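Local coordinates for plasmin and fibronectin-binding protein A (Streptococcus pneumoniae, PDB 4MR0) that acts as a fibronectin-dependent adhesin and invasin of the bacterial surface, binding human fibronectin, plasmin, plasminogen and serum albumin, at residues E303-E308 / V329-S334; H268-A273 / V278-S283; V379-T382 / L388-G391; F246-G249 / N253-I256. All coordinates share one frame; numbering follows the deposited sequence.

Contact 1 (E303-E308 / V329-S334); sequences ESIQIE and VTIQNS. With MN (manganese (II) ion), chain G.
I305 faces I331 across the interior of the parallel beta-helix. Its methyl CD1 meets I331 CG2 at 3.8 Å, and its branch methyl CG2 meets I331 CD1 at 3.9 Å, so the two isoleucines join tip to tip through a reciprocal pair of methyls. In I305 the chain through CG1 runs extended (chi2 179°), which carries CD1 across to the other wall. Q306, next along, has its amide on the far side of the strand, where OE1 binds a manganese ion at 2.2 Å. I307 returns to the interior. Its CD1 lies 3.9 Å from V329 CG1, while CG2 approaches V329 CG2 at 4.1 Å, again methyl against methyl. E308 then follows Q306 to the metal and binds it through both carboxylate oxygens, at 2.3 Å for OE2 and 2.6 Å for OE1, an uneven bidentate grip. Q271 and the carbonyl oxygen of G314 complete the protein ligands. I364 extends the apolar layer, packing on both I307 and V329, as does F336 on I305 and I331. Residues 305-308 therefore carry two chemistries back to back: only aliphatic carbons meet strand 329-332 within the solenoid, whereas the oxygens of Q306 and E308 lie together at the manganese, whose positive charge probably offsets the repulsion between them.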
loop_
_atom_site.group_PDB
_atom_site.type_symbol
_atom_site.label_atom_id
_atom_site.label_comp_id
_atom_site.label_asym_id
_atom_site.label_seq_id
_atom_site.Cartn_x
_atom_site.Cartn_y
_atom_site.Cartn_z
ATOM N N GLU A 303 6.264 -2.055 0.631
ATOM C CA GLU A 303 4.856 -2.097 0.248
ATOM C C GLU A 303 4.735 -2.748 -1.128
ATOM O O GLU A 303 5.558 -2.491 -2.006
ATOM C CB GLU A 303 4.281 -0.674 0.183
ATOM C CG GLU A 303 4.441 0.151 1.461
ATOM C CD GLU A 303 5.727 0.966 1.495
ATOM O OE1 GLU A 303 6.580 0.803 0.591
ATOM O OE2 GLU A 303 5.885 1.775 2.433
ATOM N N SER A 304 3.722 -3.588 -1.326
ATOM C CA SER A 304 3.539 -4.235 -2.627
ATOM C C SER A 304 3.188 -3.205 -3.700
ATOM O O SER A 304 3.549 -3.355 -4.875
ATOM C CB SER A 304 2.466 -5.312 -2.527
ATOM O OG SER A 304 2.928 -6.343 -1.666
ATOM N N ILE A 305 2.468 -2.165 -3.297
ATOM C CA ILE A 305 2.144 -1.069 -4.197
ATOM C C ILE A 305 2.516 0.200 -3.447
ATOM O O ILE A 305 1.838 0.601 -2.499
ATOM C CB ILE A 305 0.649 -1.000 -4.561
ATOM C CG1 ILE A 305 0.233 -2.260 -5.328
ATOM C CG2 ILE A 305 0.396 0.232 -5.430
ATOM C CD1 ILE A 305 -1.249 -2.290 -5.698
ATOM N N GLN A 306 3.615 0.814 -3.858
ATOM C CA GLN A 306 4.076 2.038 -3.229
ATOM C C GLN A 306 3.666 3.215 -4.105
ATOM O O GLN A 306 3.823 3.181 -5.325
ATOM C CB GLN A 306 5.603 1.998 -3.067
ATOM C CG GLN A 306 6.209 3.252 -2.448
ATOM C CD GLN A 306 7.716 3.151 -2.309
ATOM O OE1 GLN A 306 8.394 2.628 -3.191
ATOM N NE2 GLN A 306 8.247 3.659 -1.202
ATOM N N ILE A 307 3.122 4.244 -3.469
ATOM C CA ILE A 307 2.690 5.454 -4.152
ATOM C C ILE A 307 3.537 6.525 -3.484
ATOM O O ILE A 307 3.380 6.808 -2.295
ATOM C CB ILE A 307 1.193 5.708 -3.909
ATOM C CG1 ILE A 307 0.388 4.502 -4.404
ATOM C CG2 ILE A 307 0.753 6.989 -4.620
ATOM C CD1 ILE A 307 -1.069 4.513 -3.951
ATOM N N GLU A 308 4.427 7.140 -4.250
ATOM C CA GLU A 308 5.343 8.097 -3.661
ATOM C C GLU A 308 5.680 9.262 -4.573
ATOM O O GLU A 308 5.342 9.262 -5.756
ATOM C CB GLU A 308 6.640 7.352 -3.350
ATOM C CG GLU A 308 7.340 6.907 -4.648
ATOM C CD GLU A 308 8.375 5.819 -4.452
ATOM O OE1 GLU A 308 9.137 5.880 -3.463
ATOM O OE2 GLU A 308 8.438 4.908 -5.307
ATOM N N VAL A 329 -4.428 8.580 -8.029
ATOM C CA VAL A 329 -4.041 7.178 -8.092
ATOM C C VAL A 329 -5.153 6.383 -7.425
ATOM O O VAL A 329 -5.576 6.707 -6.317
ATOM C CB VAL A 329 -2.716 6.917 -7.346
ATOM C CG1 VAL A 329 -2.309 5.453 -7.508
ATOM C CG2 VAL A 329 -1.626 7.837 -7.882
ATOM N N THR A 330 -5.631 5.346 -8.105
ATOM C CA THR A 330 -6.706 4.518 -7.570
ATOM C C THR A 330 -6.345 3.038 -7.665
ATOM O O THR A 330 -5.997 2.537 -8.740
ATOM C CB THR A 330 -8.045 4.717 -8.349
ATOM O OG1 THR A 330 -8.455 6.087 -8.289
ATOM C CG2 THR A 330 -9.157 3.848 -7.735
ATOM N N ILE A 331 -6.413 2.358 -6.528
ATOM C CA ILE A 331 -6.158 0.926 -6.453
ATOM C C ILE A 331 -7.544 0.406 -6.090
ATOM O O ILE A 331 -8.108 0.833 -5.092
ATOM C CB ILE A 331 -5.175 0.565 -5.310
ATOM C CG1 ILE A 331 -3.945 1.477 -5.363
ATOM C CG2 ILE A 331 -4.737 -0.896 -5.445
ATOM C CD1 ILE A 331 -3.132 1.361 -6.646
ATOM N N GLN A 332 -8.099 -0.506 -6.883
ATOM C CA GLN A 332 -9.444 -0.990 -6.586
ATOM C C GLN A 332 -9.734 -2.409 -7.034
ATOM O O GLN A 332 -9.088 -2.925 -7.938
ATOM C CB GLN A 332 -10.472 -0.069 -7.242
ATOM C CG GLN A 332 -10.310 0.020 -8.756
ATOM C CD GLN A 332 -11.416 0.811 -9.420
ATOM O OE1 GLN A 332 -11.873 1.827 -8.893
ATOM N NE2 GLN A 332 -11.848 0.354 -10.592
ATOM N N ASN A 333 -10.723 -3.018 -6.387
ATOM C CA ASN A 333 -11.182 -4.368 -6.710
ATOM C C ASN A 333 -10.077 -5.403 -6.833
ATOM O O ASN A 333 -10.191 -6.355 -7.610
ATOM C CB ASN A 333 -11.986 -4.332 -8.014
ATOM C CG ASN A 333 -12.990 -3.191 -8.046
ATOM O OD1 ASN A 333 -13.686 -2.939 -7.063
ATOM N ND2 ASN A 333 -13.071 -2.497 -9.180
ATOM N N SER A 334 -9.019 -5.238 -6.049
ATOM C CA SER A 334 -7.907 -6.165 -6.121
ATOM C C SER A 334 -7.722 -6.979 -4.857
ATOM O O SER A 334 -8.174 -6.598 -3.781
ATOM C CB SER A 334 -6.624 -5.402 -6.462
ATOM O OG SER A 334 -6.751 -4.786 -7.732
HETATM MN MN MN G . 10.060 3.632 -4.301
#

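Contact 2 (H268-A273 / V278-S283); sequences HAIQIA and VLVDNS. With MN (manganese (II) ion), chain G.
Q271 OE1 binds the manganese ion at 2.3 Å, sharing it with Q306, E308 and the carbonyl oxygen of G314. The other end of the same amide is held too, since NE2 is hydrogen-bonded to the hydroxyl of Y317, and the two bonds together should fix the rotation of the group. On the opposite face of this strand, I270 and I272 point into the solenoid toward V278 and V280. I272 and V278 fit most closely: CD1 of I272 touches V278 CG1 at 3.8 Å, and CG2 of I272 touches V278 CG2 at the same distance. V278 turns both methyls to the isoleucine because CG1 stands anti to its backbone N (chi1 -176°), leaving CG2 beside that nitrogen. I270 CD1 reaches V280 CG2 less tightly, at 4.2 Å. Beyond the strand end, S283 OG bonds to D281 O at 3.1 Å from above the carbonyl plane. The axes of strands 270-273 and 278-281 run nearly antiparallel, at 159°, yet 9.9 Å apart, the spacing of facing walls rather than paired strands. Strand 270-273 lies between strands 243-252 and 306-308 in one wall; residues 278-281 of strand 278-289 lie in the other, beside strands 254-257 and 329-337.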
loop_
_atom_site.group_PDB
_atom_site.type_symbol
_atom_site.label_atom_id
_atom_site.label_comp_id
_atom_site.label_asym_id
_atom_site.label_seq_id
_atom_site.Cartn_x
_atom_site.Cartn_y
_atom_site.Cartn_z
ATOM N N HIS A 268 8.772 -4.195 -4.057
ATOM C CA HIS A 268 7.534 -3.538 -4.454
ATOM C C HIS A 268 7.070 -4.127 -5.776
ATOM O O HIS A 268 7.806 -4.084 -6.757
ATOM C CB HIS A 268 7.769 -2.041 -4.673
ATOM C CG HIS A 268 8.436 -1.353 -3.525
ATOM N ND1 HIS A 268 7.829 -1.190 -2.299
ATOM C CD2 HIS A 268 9.645 -0.750 -3.433
ATOM C CE1 HIS A 268 8.633 -0.509 -1.503
ATOM N NE2 HIS A 268 9.741 -0.229 -2.167
ATOM N N ALA A 269 5.862 -4.674 -5.811
ATOM C CA ALA A 269 5.347 -5.218 -7.053
ATOM C C ALA A 269 5.180 -4.042 -8.008
ATOM O O ALA A 269 5.447 -4.144 -9.205
ATOM C CB ALA A 269 4.008 -5.898 -6.823
ATOM N N ILE A 270 4.750 -2.911 -7.457
ATOM C CA ILE A 270 4.531 -1.712 -8.246
ATOM C C ILE A 270 4.957 -0.457 -7.497
ATOM O O ILE A 270 4.671 -0.306 -6.315
ATOM C CB ILE A 270 3.030 -1.544 -8.597
ATOM C CG1 ILE A 270 2.544 -2.732 -9.432
ATOM C CG2 ILE A 270 2.811 -0.227 -9.349
ATOM C CD1 ILE A 270 1.031 -2.742 -9.660
ATOM N N GLN A 271 5.648 0.438 -8.196
ATOM C CA GLN A 271 6.047 1.723 -7.623
ATOM C C GLN A 271 5.492 2.780 -8.563
ATOM O O GLN A 271 5.750 2.752 -9.764
ATOM C CB GLN A 271 7.569 1.874 -7.534
ATOM C CG GLN A 271 8.225 0.987 -6.489
ATOM C CD GLN A 271 9.739 1.108 -6.494
ATOM O OE1 GLN A 271 10.297 2.088 -5.999
ATOM N NE2 GLN A 271 10.410 0.111 -7.062
ATOM N N ILE A 272 4.718 3.700 -8.003
ATOM C CA ILE A 272 4.103 4.779 -8.764
ATOM C C ILE A 272 4.689 6.040 -8.164
ATOM O O ILE A 272 4.353 6.407 -7.038
ATOM C CB ILE A 272 2.565 4.762 -8.574
ATOM C CG1 ILE A 272 2.007 3.423 -9.062
ATOM C CG2 ILE A 272 1.919 5.921 -9.333
ATOM C CD1 ILE A 272 0.549 3.179 -8.662
ATOM N N ALA A 273 5.572 6.685 -8.918
ATOM C CA ALA A 273 6.267 7.881 -8.450
ATOM C C ALA A 273 6.117 9.048 -9.405
ATOM O O ALA A 273 6.419 8.929 -10.592
ATOM C CB ALA A 273 7.756 7.563 -8.265
ATOM N N VAL A 278 -3.220 7.099 -12.384
ATOM C CA VAL A 278 -2.805 5.707 -12.468
ATOM C C VAL A 278 -3.868 4.840 -11.815
ATOM O O VAL A 278 -4.328 5.122 -10.702
ATOM C CB VAL A 278 -1.477 5.450 -11.749
ATOM C CG1 VAL A 278 -1.048 3.996 -11.956
ATOM C CG2 VAL A 278 -0.412 6.401 -12.271
ATOM N N LEU A 279 -4.258 3.787 -12.517
ATOM C CA LEU A 279 -5.265 2.867 -12.019
ATOM C C LEU A 279 -4.724 1.443 -12.002
ATOM O O LEU A 279 -4.126 0.990 -12.971
ATOM C CB LEU A 279 -6.509 2.909 -12.922
ATOM C CG LEU A 279 -7.630 1.899 -12.639
ATOM C CD1 LEU A 279 -8.285 2.223 -11.300
ATOM C CD2 LEU A 279 -8.675 1.946 -13.759
ATOM N N VAL A 280 -4.907 0.768 -10.877
ATOM C CA VAL A 280 -4.536 -0.633 -10.737
ATOM C C VAL A 280 -5.916 -1.211 -10.432
ATOM O O VAL A 280 -6.543 -0.824 -9.449
ATOM C CB VAL A 280 -3.575 -0.852 -9.560
ATOM C CG1 VAL A 280 -3.341 -2.345 -9.352
ATOM C CG2 VAL A 280 -2.236 -0.145 -9.852
ATOM N N ASP A 281 -6.396 -2.115 -11.278
ATOM C CA ASP A 281 -7.738 -2.656 -11.099
ATOM C C ASP A 281 -7.859 -4.166 -11.306
ATOM O O ASP A 281 -7.168 -4.744 -12.147
ATOM C CB ASP A 281 -8.680 -1.906 -12.062
ATOM C CG ASP A 281 -10.153 -2.298 -11.907
ATOM O OD1 ASP A 281 -10.573 -2.715 -10.809
ATOM O OD2 ASP A 281 -10.903 -2.160 -12.900
ATOM N N ASN A 282 -8.724 -4.788 -10.506
ATOM C CA ASN A 282 -9.033 -6.216 -10.611
ATOM C C ASN A 282 -7.820 -7.144 -10.720
ATOM O O ASN A 282 -7.820 -8.105 -11.496
ATOM C CB ASN A 282 -9.966 -6.413 -11.814
ATOM C CG ASN A 282 -10.621 -7.783 -11.834
ATOM O OD1 ASN A 282 -11.007 -8.315 -10.794
ATOM N ND2 ASN A 282 -10.763 -8.354 -13.026
ATOM N N SER A 283 -6.802 -6.869 -9.914
ATOM C CA SER A 283 -5.582 -7.657 -9.930
ATOM C C SER A 283 -5.393 -8.415 -8.627
ATOM O O SER A 283 -6.104 -8.179 -7.647
ATOM C CB SER A 283 -4.375 -6.746 -10.172
ATOM O OG SER A 283 -4.455 -6.147 -11.452
HETATM MN MN MN G . 10.060 3.632 -4.301
#

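Contact 3 (V379-T382 / L388-G391); sequences VRFT and LIKG
With CG1 on the nitrogen side (chi1 -59°) and its chain extended beyond (chi2 158°), I389 sends CD1 straight across the interior of the solenoid toward V379 and F381. V379 answers with CG1, and the two methyls meet tip to tip at 4.0 Å from V379 CG1 to I389 CD1. F381 comes to the same methyl differently. Its chi1 of 60° places CG between the backbone N and the carbonyl carbon, and the ring turns an edge, not a face, to the isoleucine: F381 CE1 lies 4.0 Å from I389 CD1, with the methyl near the ring plane. A single terminal methyl thus points into the notch formed by the valine methyl and the aromatic edge, touching both, and it accounts for both close approaches between the segments.

The three touching side chains have further apolar neighbours. I433 and V413 pack on I389, I366 and F371 on V379, while the ring of F381 stacks on that of F384 and also touches V431. Strand 388-390 belongs to the wall continued by strands 364-372 and 431-440, whereas V379 and F381 hydrogen-bond through their backbones to strand 410-415 on another side of the coil. The chain passes from one wall to the other within a few residues, at the end of the third PbH1 repeat. Because the edge of F381 takes the methyl, its pi faces play no part in binding I389; between these segments the walls meet through buried hydrocarbon contacts alone, so hydrophobic burial and dispersion are the likely source of their cohesion.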
loop_
_atom_site.group_PDB
_atom_site.type_symbol
_atom_site.label_atom_id
_atom_site.label_comp_id
_atom_site.label_asym_id
_atom_site.label_seq_id
_atom_site.Cartn_x
_atom_site.Cartn_y
_atom_site.Cartn_z
ATOM N N VAL A 379 -2.991 -0.955 4.509
ATOM C CA VAL A 379 -2.683 0.395 4.040
ATOM C C VAL A 379 -1.901 1.160 5.106
ATOM O O VAL A 379 -2.373 1.322 6.228
ATOM C CB VAL A 379 -3.996 1.173 3.735
ATOM C CG1 VAL A 379 -3.686 2.589 3.277
ATOM C CG2 VAL A 379 -4.807 0.425 2.677
ATOM N N ARG A 380 -0.704 1.625 4.755
ATOM C CA ARG A 380 0.122 2.383 5.689
ATOM C C ARG A 380 0.860 3.467 4.920
ATOM O O ARG A 380 1.513 3.188 3.911
ATOM C CB ARG A 380 1.123 1.462 6.392
ATOM C CG ARG A 380 2.159 2.202 7.237
ATOM C CD ARG A 380 2.964 1.224 8.085
ATOM N NE ARG A 380 3.998 1.881 8.883
ATOM C CZ ARG A 380 5.217 2.177 8.443
ATOM N NH1 ARG A 380 5.574 1.882 7.200
ATOM N NH2 ARG A 380 6.089 2.757 9.257
ATOM N N PHE A 381 0.773 4.703 5.401
ATOM C CA PHE A 381 1.417 5.799 4.696
ATOM C C PHE A 381 1.654 7.046 5.539
ATOM O O PHE A 381 1.000 7.261 6.563
ATOM C CB PHE A 381 0.548 6.206 3.498
ATOM C CG PHE A 381 -0.843 6.656 3.887
ATOM C CD1 PHE A 381 -1.864 5.728 4.092
ATOM C CD2 PHE A 381 -1.117 8.007 4.097
ATOM C CE1 PHE A 381 -3.139 6.141 4.506
ATOM C CE2 PHE A 381 -2.392 8.428 4.514
ATOM C CZ PHE A 381 -3.400 7.491 4.719
ATOM N N THR A 382 2.605 7.859 5.084
ATOM C CA THR A 382 2.914 9.142 5.701
ATOM C C THR A 382 3.117 10.081 4.518
ATOM O O THR A 382 3.718 9.695 3.519
ATOM C CB THR A 382 4.216 9.119 6.564
ATOM O OG1 THR A 382 4.453 10.430 7.102
ATOM C CG2 THR A 382 5.427 8.709 5.725
ATOM N N LEU A 388 -8.808 8.377 0.233
ATOM C CA LEU A 388 -10.083 7.726 0.473
ATOM C C LEU A 388 -9.861 6.220 0.505
ATOM O O LEU A 388 -9.486 5.613 -0.502
ATOM C CB LEU A 388 -11.103 8.082 -0.618
ATOM C CG LEU A 388 -12.458 7.362 -0.497
ATOM C CD1 LEU A 388 -13.097 7.696 0.854
ATOM C CD2 LEU A 388 -13.380 7.773 -1.647
ATOM N N ILE A 389 -10.064 5.635 1.678
ATOM C CA ILE A 389 -9.923 4.197 1.887
ATOM C C ILE A 389 -11.350 3.757 2.179
ATOM O O ILE A 389 -11.840 3.906 3.305
ATOM C CB ILE A 389 -9.020 3.915 3.095
ATOM C CG1 ILE A 389 -7.643 4.541 2.847
ATOM C CG2 ILE A 389 -8.902 2.414 3.312
ATOM C CD1 ILE A 389 -6.846 4.815 4.109
ATOM N N LYS A 390 -12.009 3.211 1.162
ATOM C CA LYS A 390 -13.412 2.843 1.289
ATOM C C LYS A 390 -13.859 1.489 0.757
ATOM O O LYS A 390 -13.422 1.036 -0.310
ATOM C CB LYS A 390 -14.236 3.949 0.626
ATOM C CG LYS A 390 -15.730 3.715 0.568
ATOM C CD LYS A 390 -16.432 5.027 0.258
ATOM C CE LYS A 390 -17.373 4.903 -0.925
ATOM N NZ LYS A 390 -16.634 4.575 -2.176
ATOM N N GLY A 391 -14.749 0.855 1.521
ATOM C CA GLY A 391 -15.308 -0.429 1.131
ATOM C C GLY A 391 -14.357 -1.597 0.986
ATOM O O GLY A 391 -14.644 -2.542 0.243
#

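Contact 4 (F246-G249 / N253-I256); sequences FAIG and NVTI
The ring of F246 receives I256 CD1 over one face in a CH-pi contact: the methyl carbon lies 3.7 Å from the ring centroid and only 11° off the ring normal. F246 and I256 approach from opposite walls. The ring leaves its backbone on the nitrogen side (chi1 -71°), and CD1 sits 3.6 Å above the ring plane, almost over the centre. The remaining contacts are between aliphatic groups. I248 CD1 touches the same I256 methyl at 3.8 Å, and it also meets V254 CG1 at 4.0 Å, so it fits against both inward-pointing residues of the facing strand. A second pair of methyls, I248 CG2 and V254 CG2, stands at 4.1 Å. Aromatic neighbours extend the layer: Y216 meets F246 edge-to-face, F194 also meets its ring, and F261 packs against both F246 and I256. The strands themselves do not pair; the axes of 246-249 and 254-256 stay 10.5 Å apart at 161°, and the gap is filled by side chains. Facing walls joined through inward rows of isoleucine, valine and phenylalanine, with a sharp corner at N253 between them, are characteristic of the right-handed parallel beta-helix of the pectate lyase-like superfamily.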
loop_
_atom_site.group_PDB
_atom_site.type_symbol
_atom_site.label_atom_id
_atom_site.label_comp_id
_atom_site.label_asym_id
_atom_site.label_seq_id
_atom_site.Cartn_x
_atom_site.Cartn_y
_atom_site.Cartn_z
ATOM N N PHE A 246 6.560 -3.455 -11.812
ATOM C CA PHE A 246 6.466 -2.154 -12.469
ATOM C C PHE A 246 7.131 -1.002 -11.726
ATOM O O PHE A 246 7.022 -0.894 -10.508
ATOM C CB PHE A 246 4.989 -1.769 -12.665
ATOM C CG PHE A 246 4.268 -2.578 -13.707
ATOM C CD1 PHE A 246 4.326 -2.217 -15.049
ATOM C CD2 PHE A 246 3.496 -3.679 -13.340
ATOM C CE1 PHE A 246 3.622 -2.938 -16.015
ATOM C CE2 PHE A 246 2.789 -4.406 -14.297
ATOM C CZ PHE A 246 2.847 -4.037 -15.633
ATOM N N ALA A 247 7.816 -0.146 -12.478
ATOM C CA ALA A 247 8.429 1.061 -11.933
ATOM C C ALA A 247 7.856 2.145 -12.843
ATOM O O ALA A 247 8.338 2.372 -13.953
ATOM C CB ALA A 247 9.944 1.014 -12.047
ATOM N N ILE A 248 6.790 2.781 -12.368
ATOM C CA ILE A 248 6.092 3.825 -13.103
ATOM C C ILE A 248 6.512 5.195 -12.584
ATOM O O ILE A 248 6.159 5.580 -11.474
ATOM C CB ILE A 248 4.568 3.644 -12.937
ATOM C CG1 ILE A 248 4.163 2.246 -13.430
ATOM C CG2 ILE A 248 3.813 4.716 -13.712
ATOM C CD1 ILE A 248 2.776 1.839 -13.025
ATOM N N GLY A 249 7.273 5.928 -13.387
ATOM C CA GLY A 249 7.721 7.238 -12.953
ATOM C C GLY A 249 7.485 8.333 -13.971
ATOM O O GLY A 249 7.682 8.128 -15.170
ATOM N N ASN A 253 -1.796 8.765 -17.087
ATOM C CA ASN A 253 -2.809 7.873 -17.636
ATOM C C ASN A 253 -2.266 6.472 -17.868
ATOM O O ASN A 253 -2.110 6.025 -19.005
ATOM C CB ASN A 253 -3.351 8.454 -18.947
ATOM C CG ASN A 253 -4.111 9.748 -18.736
ATOM O OD1 ASN A 253 -3.842 10.760 -19.387
ATOM N ND2 ASN A 253 -5.075 9.718 -17.826
ATOM N N VAL A 254 -1.969 5.785 -16.773
ATOM C CA VAL A 254 -1.453 4.425 -16.835
ATOM C C VAL A 254 -2.509 3.514 -16.237
ATOM O O VAL A 254 -3.034 3.791 -15.154
ATOM C CB VAL A 254 -0.148 4.286 -16.025
ATOM C CG1 VAL A 254 0.368 2.854 -16.101
ATOM C CG2 VAL A 254 0.897 5.257 -16.563
ATOM N N THR A 255 -2.824 2.432 -16.939
ATOM C CA THR A 255 -3.834 1.491 -16.465
ATOM C C THR A 255 -3.300 0.069 -16.406
ATOM O O THR A 255 -2.836 -0.460 -17.412
ATOM C CB THR A 255 -5.074 1.490 -17.390
ATOM O OG1 THR A 255 -5.656 2.798 -17.408
ATOM C CG2 THR A 255 -6.121 0.490 -16.889
ATOM N N ILE A 256 -3.352 -0.536 -15.222
ATOM C CA ILE A 256 -2.904 -1.915 -15.038
ATOM C C ILE A 256 -4.123 -2.665 -14.510
ATOM O O ILE A 256 -4.671 -2.302 -13.473
ATOM C CB ILE A 256 -1.765 -2.020 -13.994
ATOM C CG1 ILE A 256 -0.497 -1.340 -14.526
ATOM C CG2 ILE A 256 -1.492 -3.481 -13.669
ATOM C CD1 ILE A 256 0.649 -1.315 -13.531
#

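Overall arrangement
Along the chain the order is contact 4, contact 2, contact 1, contact 3, each closing before the next opens. Contacts 4, 2 and 1 lie on successive coils, their centres about 7 Å and then 5 Å apart, with Q271 O to I248 N and Q306 O to I272 N (2.8 and 2.9 Å) as probable hydrogen bonds along one wall. On the facing wall, D281 N probably bonds to I256 O at 2.8 Å. Contact 3 stands about 10 Å from contact 1 and 19 Å from contact 4, centre to centre. Contacts 1 and 2 share one manganese ion, which links neighbouring coils outside the continuous apolar core of this elongated adhesin domain.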